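Local structure of peptidoglycan synthetase penicillin-binding protein 3 (Bifidobacterium adolescentis, 4YE5) at residues 499-504 against 523-528. The protein probably binds penicillin and probably cross-links peptidoglycan strands as a transpeptidase in cell-wall synthesis. Residues are numbered along the deposited sequence; the frame is centred on the assembly and turned at random.
Sequences LTSIIS and LKDPQG
Ser501 meets Asp525 side chain to side chain. Its hydroxyl donates to the carboxylate, with Ser501 OG 2.7 Å from Asp525 OD2, and uses the syn lone pair of that oxygen. The same OG also bonds to Ala495 N. Beside Ser501 runs the extended chain of Lys524, whose CE lies 3.8 Å from Ser501 CB. The amine NZ goes on to Ala493 O.

At Ile502 the backbone N-H joins the same carboxylate. Ile502 N donates to Asp525 OD1 over 2.9 Å, on the syn side but 32° out of the carboxylate plane. Asp525 N returns a bond to Ile502 O, 2.8 Å long. The carboxylate thus spans Ser501 and Ile502, and takes a side-chain hydroxyl on one oxygen and a backbone N-H on the other. CG of Asp525 stands anti to the carbonyl carbon, beside the backbone N (chi1 -70°), and from there the carboxylate oxygens meet Ser501 OG and Ile502 N.

Ile503 forms a non-hydrogen-bonded pair with Lys524. Ile503 CA approaches Leu523 O to 3.1 Å in a CA-H...O contact. Both side chains lie on the sheet face where Trp242 and Val492 touch them.

Ser504 closes the hydrogen-bonded pair with Leu523. Ser504 N lies 2.8 Å from Leu523 O, and Leu523 N is bonded back to Ser504 O. On this other face Ser504 CB rests 3.9 Å from Pro526 CG, while its OG bonds to Gly532 O and Ala535 N.

Beyond the last bridge, Asp525 OD1 takes the Ile502 N-H as the chain turns. The segments are the open end of the antiparallel hairpin 501-510/517-524, in the five-stranded sheet of a penicillin-binding transpeptidase domain.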
loop_
_atom_site.group_PDB
_atom_site.type_symbol
_atom_site.label_atom_id
_atom_site.label_comp_id
_atom_site.label_asym_id
_atom_site.label_seq_id
_atom_site.Cartn_x
_atom_site.Cartn_y
_atom_site.Cartn_z
ATOM N N LEU A 499 19.878 -25.411 -4.236
ATOM C CA LEU A 499 19.731 -26.311 -3.103
ATOM C C LEU A 499 19.242 -25.553 -1.861
ATOM O O LEU A 499 18.304 -25.974 -1.179
ATOM C CB LEU A 499 21.066 -27.003 -2.823
ATOM C CG LEU A 499 21.105 -28.239 -1.935
ATOM C CD1 LEU A 499 19.985 -29.213 -2.299
ATOM C CD2 LEU A 499 22.477 -28.912 -2.119
ATOM N N THR A 500 19.872 -24.422 -1.584
ATOM C CA THR A 500 19.490 -23.602 -0.455
ATOM C C THR A 500 19.314 -22.192 -1.006
ATOM O O THR A 500 20.195 -21.686 -1.690
ATOM C CB THR A 500 20.598 -23.602 0.628
ATOM O OG1 THR A 500 20.678 -24.896 1.242
ATOM C CG2 THR A 500 20.326 -22.547 1.687
ATOM N N SER A 501 18.165 -21.571 -0.758
ATOM C CA SER A 501 17.981 -20.186 -1.183
ATOM C C SER A 501 18.185 -19.264 -0.001
ATOM O O SER A 501 17.926 -19.643 1.148
ATOM C CB SER A 501 16.592 -19.957 -1.783
ATOM O OG SER A 501 16.494 -20.506 -3.095
ATOM N N ILE A 502 18.644 -18.051 -0.281
ATOM C CA ILE A 502 18.800 -17.052 0.764
ATOM C C ILE A 502 18.238 -15.713 0.299
ATOM O O ILE A 502 18.025 -15.504 -0.893
ATOM C CB ILE A 502 20.296 -16.844 1.122
ATOM C CG1 ILE A 502 21.036 -16.227 -0.061
ATOM C CG2 ILE A 502 20.972 -18.187 1.525
ATOM C CD1 ILE A 502 22.013 -15.124 0.335
ATOM N N ILE A 503 17.965 -14.821 1.249
ATOM C CA ILE A 503 17.743 -13.431 0.923
ATOM C C ILE A 503 18.961 -12.662 1.399
ATOM O O ILE A 503 19.632 -13.085 2.350
ATOM C CB ILE A 503 16.501 -12.856 1.618
ATOM C CG1 ILE A 503 16.521 -13.234 3.093
ATOM C CG2 ILE A 503 15.228 -13.408 0.949
ATOM C CD1 ILE A 503 15.887 -12.245 3.978
ATOM N N SER A 504 19.244 -11.563 0.707
ATOM C CA SER A 504 20.167 -10.522 1.144
ATOM C C SER A 504 19.310 -9.330 1.560
ATOM O O SER A 504 18.516 -8.838 0.758
ATOM C CB SER A 504 21.048 -10.111 -0.043
ATOM O OG SER A 504 21.809 -8.936 0.200
ATOM N N LEU A 523 16.588 -8.884 -1.393
ATOM C CA LEU A 523 16.717 -9.591 -2.674
ATOM C C LEU A 523 16.839 -11.073 -2.412
ATOM O O LEU A 523 17.568 -11.485 -1.508
ATOM C CB LEU A 523 17.992 -9.134 -3.429
ATOM C CG LEU A 523 18.179 -7.624 -3.603
ATOM C CD1 LEU A 523 19.558 -7.360 -4.239
ATOM C CD2 LEU A 523 17.072 -7.021 -4.482
ATOM N N LYS A 524 16.144 -11.877 -3.208
ATOM C CA LYS A 524 16.237 -13.328 -3.087
ATOM C C LYS A 524 17.224 -13.894 -4.091
ATOM O O LYS A 524 17.126 -13.619 -5.281
ATOM C CB LYS A 524 14.875 -14.004 -3.267
ATOM C CG LYS A 524 14.955 -15.550 -3.090
ATOM C CD LYS A 524 13.559 -16.208 -3.054
ATOM C CE LYS A 524 13.708 -17.747 -3.048
ATOM N NZ LYS A 524 12.430 -18.453 -2.661
ATOM N N ASP A 525 18.180 -14.665 -3.587
ATOM C CA ASP A 525 19.199 -15.298 -4.412
ATOM C C ASP A 525 19.906 -14.362 -5.411
ATOM O O ASP A 525 19.972 -14.678 -6.606
ATOM C CB ASP A 525 18.578 -16.487 -5.154
ATOM C CG ASP A 525 18.234 -17.645 -4.213
ATOM O OD1 ASP A 525 18.936 -17.819 -3.194
ATOM O OD2 ASP A 525 17.267 -18.388 -4.499
ATOM N N PRO A 526 20.439 -13.212 -4.939
ATOM C CA PRO A 526 21.197 -12.373 -5.883
ATOM C C PRO A 526 22.483 -13.056 -6.361
ATOM O O PRO A 526 23.076 -13.822 -5.617
ATOM C CB PRO A 526 21.549 -11.136 -5.048
ATOM C CG PRO A 526 21.592 -11.647 -3.638
ATOM C CD PRO A 526 20.480 -12.674 -3.564
ATOM N N GLN A 527 22.886 -12.791 -7.598
ATOM C CA GLN A 527 24.100 -13.352 -8.179
ATOM C C GLN A 527 25.083 -12.207 -8.408
ATOM O O GLN A 527 24.698 -11.056 -8.342
ATOM C CB GLN A 527 23.775 -13.973 -9.539
ATOM C CG GLN A 527 22.623 -14.963 -9.506
ATOM C CD GLN A 527 22.982 -16.208 -8.715
ATOM O OE1 GLN A 527 23.969 -16.873 -9.020
ATOM N NE2 GLN A 527 22.198 -16.514 -7.677
ATOM N N GLY A 528 26.339 -12.513 -8.705
ATOM C CA GLY A 528 27.288 -11.475 -9.075
ATOM C C GLY A 528 28.335 -11.186 -8.014
ATOM O O GLY A 528 28.464 -11.916 -7.043
#